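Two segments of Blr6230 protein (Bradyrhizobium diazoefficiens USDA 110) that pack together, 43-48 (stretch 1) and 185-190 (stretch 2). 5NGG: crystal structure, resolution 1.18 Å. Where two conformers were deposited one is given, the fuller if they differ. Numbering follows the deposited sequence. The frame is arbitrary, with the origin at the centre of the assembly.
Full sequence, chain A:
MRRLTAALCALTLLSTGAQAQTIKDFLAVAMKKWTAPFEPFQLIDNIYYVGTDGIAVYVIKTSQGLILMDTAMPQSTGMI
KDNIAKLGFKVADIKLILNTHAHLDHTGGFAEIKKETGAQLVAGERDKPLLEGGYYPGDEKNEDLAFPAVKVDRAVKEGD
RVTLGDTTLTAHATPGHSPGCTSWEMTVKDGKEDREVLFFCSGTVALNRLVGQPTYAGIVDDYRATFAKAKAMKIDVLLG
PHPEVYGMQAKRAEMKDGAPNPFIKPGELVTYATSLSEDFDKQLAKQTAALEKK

Stretch 1, residues 43-48: LIDNIY
Stretch 2 (185-190) EMTVKD

A tight β-hairpin turn docks against an extended strand through a small apolar cluster centred on Val188, with one direct hydrogen bond and two water bridges tying the turn to the strand backbone. The contact buries 319 Å² in total.

In stretch 1, strand residues Leu43 and Ile44 lead into a type II' turn from Ile44 to Ile47, and a strand resumes at Ile47 and Tyr48. Asp45 takes the first central position, with the positive phi that type II' requires (phi/psi 50/-120), and Asn46 follows at -94/18. Ile47 N donates to Ile44 O (2.9 Å) and Leu43 N to Ile47 O (2.9 Å); Ile44 N reaches Ile47 O only weakly, at 3.3 Å. Stretch 2 is extended throughout, and the register is set by Asp45 and Val188, whose CA atoms lie 6.1 Å apart.

Val188 (chi1 m) points toward the turn and is the residue most covered by it. Its CG2 meets Ile44 CD1 at 3.9 Å, while its CG1 lies 3.8 Å from Ile47 CD1. Ile44 (t, t) and Ile47 (m, t) both direct CB toward the strand, so each extends its CD1 to this compact branched side chain. Met186 (p, t, m) points the same way and brings SD to 4.1 Å from Ile47 CD1; Thr187 points away.

The polar links lie at the turn. Asp45, chi1 t with chi2 near 4°, accepts a nearly linear hydrogen bond (172°) from Lys189 N at OD2, 2.8 Å away, its short carboxylate thus capturing a backbone amide. One water donates to Lys189 O (2.7 Å from its oxygen) and accepts weakly from Asp45 N (3.1 Å). Another donates to both Asn46 OD1 and Thr187 O, its oxygen 2.8 Å from each; the p rotamer of Asn46 brings its amide end nearer the strand. Lys189 (m, m, m, t) sets CB sideways, and its side-chain end departs into an exposed position.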

# COMPACT_ATOMS: atom_id res chain seq x y z
N LEU A 43 -12.53 -4.95 -9.04
CA LEU A 43 -11.28 -5.46 -9.58
C LEU A 43 -11.30 -6.99 -9.69
O LEU A 43 -11.07 -7.55 -10.77
CB LEU A 43 -10.13 -4.88 -8.73
CG LEU A 43 -8.73 -5.11 -9.25
CD1 LEU A 43 -7.77 -4.03 -8.69
CD2 LEU A 43 -8.20 -6.50 -8.87
N ILE A 44 -11.53 -7.69 -8.57
CA ILE A 44 -11.74 -9.15 -8.59
C ILE A 44 -12.57 -9.51 -7.36
O ILE A 44 -12.30 -9.05 -6.27
CB ILE A 44 -10.41 -9.94 -8.64
CG1 ILE A 44 -10.70 -11.43 -8.87
CG2 ILE A 44 -9.53 -9.70 -7.40
CD1 ILE A 44 -9.47 -12.23 -9.29
N ASP A 45 -13.63 -10.27 -7.58
CA ASP A 45 -14.49 -10.78 -6.51
C ASP A 45 -14.89 -9.60 -5.60
O ASP A 45 -15.52 -8.65 -6.09
CB ASP A 45 -13.80 -11.95 -5.80
CG ASP A 45 -14.73 -12.78 -4.93
OD1 ASP A 45 -15.97 -12.53 -4.90
OD2 ASP A 45 -14.20 -13.71 -4.27
N ASN A 46 -14.55 -9.65 -4.31
CA ASN A 46 -14.98 -8.64 -3.35
C ASN A 46 -13.97 -7.51 -3.12
O ASN A 46 -14.09 -6.79 -2.15
CB ASN A 46 -15.39 -9.30 -2.03
CG ASN A 46 -14.30 -10.09 -1.34
OD1 ASN A 46 -13.42 -10.67 -1.99
ND2 ASN A 46 -14.40 -10.18 -0.02
N ILE A 47 -13.01 -7.35 -4.04
CA ILE A 47 -12.00 -6.29 -4.00
C ILE A 47 -12.36 -5.22 -5.04
O ILE A 47 -12.47 -5.54 -6.24
CB ILE A 47 -10.58 -6.81 -4.26
CG1 ILE A 47 -10.17 -7.87 -3.24
CG2 ILE A 47 -9.59 -5.64 -4.26
CD1 ILE A 47 -8.88 -8.57 -3.55
N TYR A 48 -12.48 -3.98 -4.57
CA TYR A 48 -12.90 -2.85 -5.40
C TYR A 48 -11.83 -1.76 -5.33
O TYR A 48 -11.33 -1.44 -4.24
CB TYR A 48 -14.24 -2.25 -4.91
CG TYR A 48 -15.40 -3.23 -4.97
CD1 TYR A 48 -15.53 -4.24 -4.03
CD2 TYR A 48 -16.35 -3.16 -5.99
CE1 TYR A 48 -16.56 -5.17 -4.10
CE2 TYR A 48 -17.39 -4.07 -6.06
CZ TYR A 48 -17.50 -5.06 -5.12
OH TYR A 48 -18.53 -5.98 -5.19
N GLU A 185 -2.20 -10.75 2.47
CA GLU A 185 -2.63 -11.84 1.59
C GLU A 185 -4.08 -12.22 1.87
O GLU A 185 -4.51 -12.31 3.02
CB GLU A 185 -1.73 -13.04 1.81
CG GLU A 185 -2.05 -14.24 0.94
CD GLU A 185 -1.13 -15.42 1.18
OE1 GLU A 185 -0.27 -15.38 2.10
OE2 GLU A 185 -1.31 -16.42 0.43
N MET A 186 -4.84 -12.46 0.81
CA MET A 186 -6.21 -12.97 0.97
C MET A 186 -6.61 -13.79 -0.23
O MET A 186 -6.04 -13.66 -1.31
CB MET A 186 -7.25 -11.89 1.22
CG MET A 186 -7.47 -10.92 0.08
SD MET A 186 -8.83 -9.77 0.37
CE MET A 186 -10.23 -10.83 0.02
N THR A 187 -7.58 -14.67 -0.01
CA THR A 187 -8.10 -15.52 -1.07
C THR A 187 -9.39 -14.90 -1.64
O THR A 187 -10.27 -14.42 -0.89
CB THR A 187 -8.45 -16.90 -0.49
OG1 THR A 187 -7.29 -17.40 0.16
CG2 THR A 187 -8.92 -17.87 -1.57
N VAL A 188 -9.50 -14.98 -2.96
CA VAL A 188 -10.72 -14.61 -3.69
C VAL A 188 -11.13 -15.77 -4.57
O VAL A 188 -10.36 -16.72 -4.77
CB VAL A 188 -10.55 -13.31 -4.55
CG1 VAL A 188 -10.23 -12.12 -3.65
CG2 VAL A 188 -9.49 -13.49 -5.63
N LYS A 189 -12.33 -15.67 -5.14
CA LYS A 189 -12.80 -16.61 -6.14
C LYS A 189 -12.66 -16.00 -7.52
O LYS A 189 -12.98 -14.82 -7.74
CB LYS A 189 -14.27 -16.94 -5.93
CG LYS A 189 -14.62 -17.48 -4.57
CD LYS A 189 -13.83 -18.70 -4.16
CE LYS A 189 -13.96 -19.84 -5.13
NZ LYS A 189 -13.44 -21.12 -4.55
N ASP A 190 -12.26 -16.85 -8.45
CA ASP A 190 -12.37 -16.60 -9.87
C ASP A 190 -13.15 -17.78 -10.42
O ASP A 190 -12.63 -18.91 -10.53
CB ASP A 190 -10.98 -16.52 -10.47
CG ASP A 190 -11.02 -16.33 -11.95
OD1 ASP A 190 -11.64 -15.33 -12.38
OD2 ASP A 190 -10.46 -17.16 -12.67
O HOH W 1 -13.86 -12.84 -9.32
O HOH W 2 -12.75 -13.10 -0.71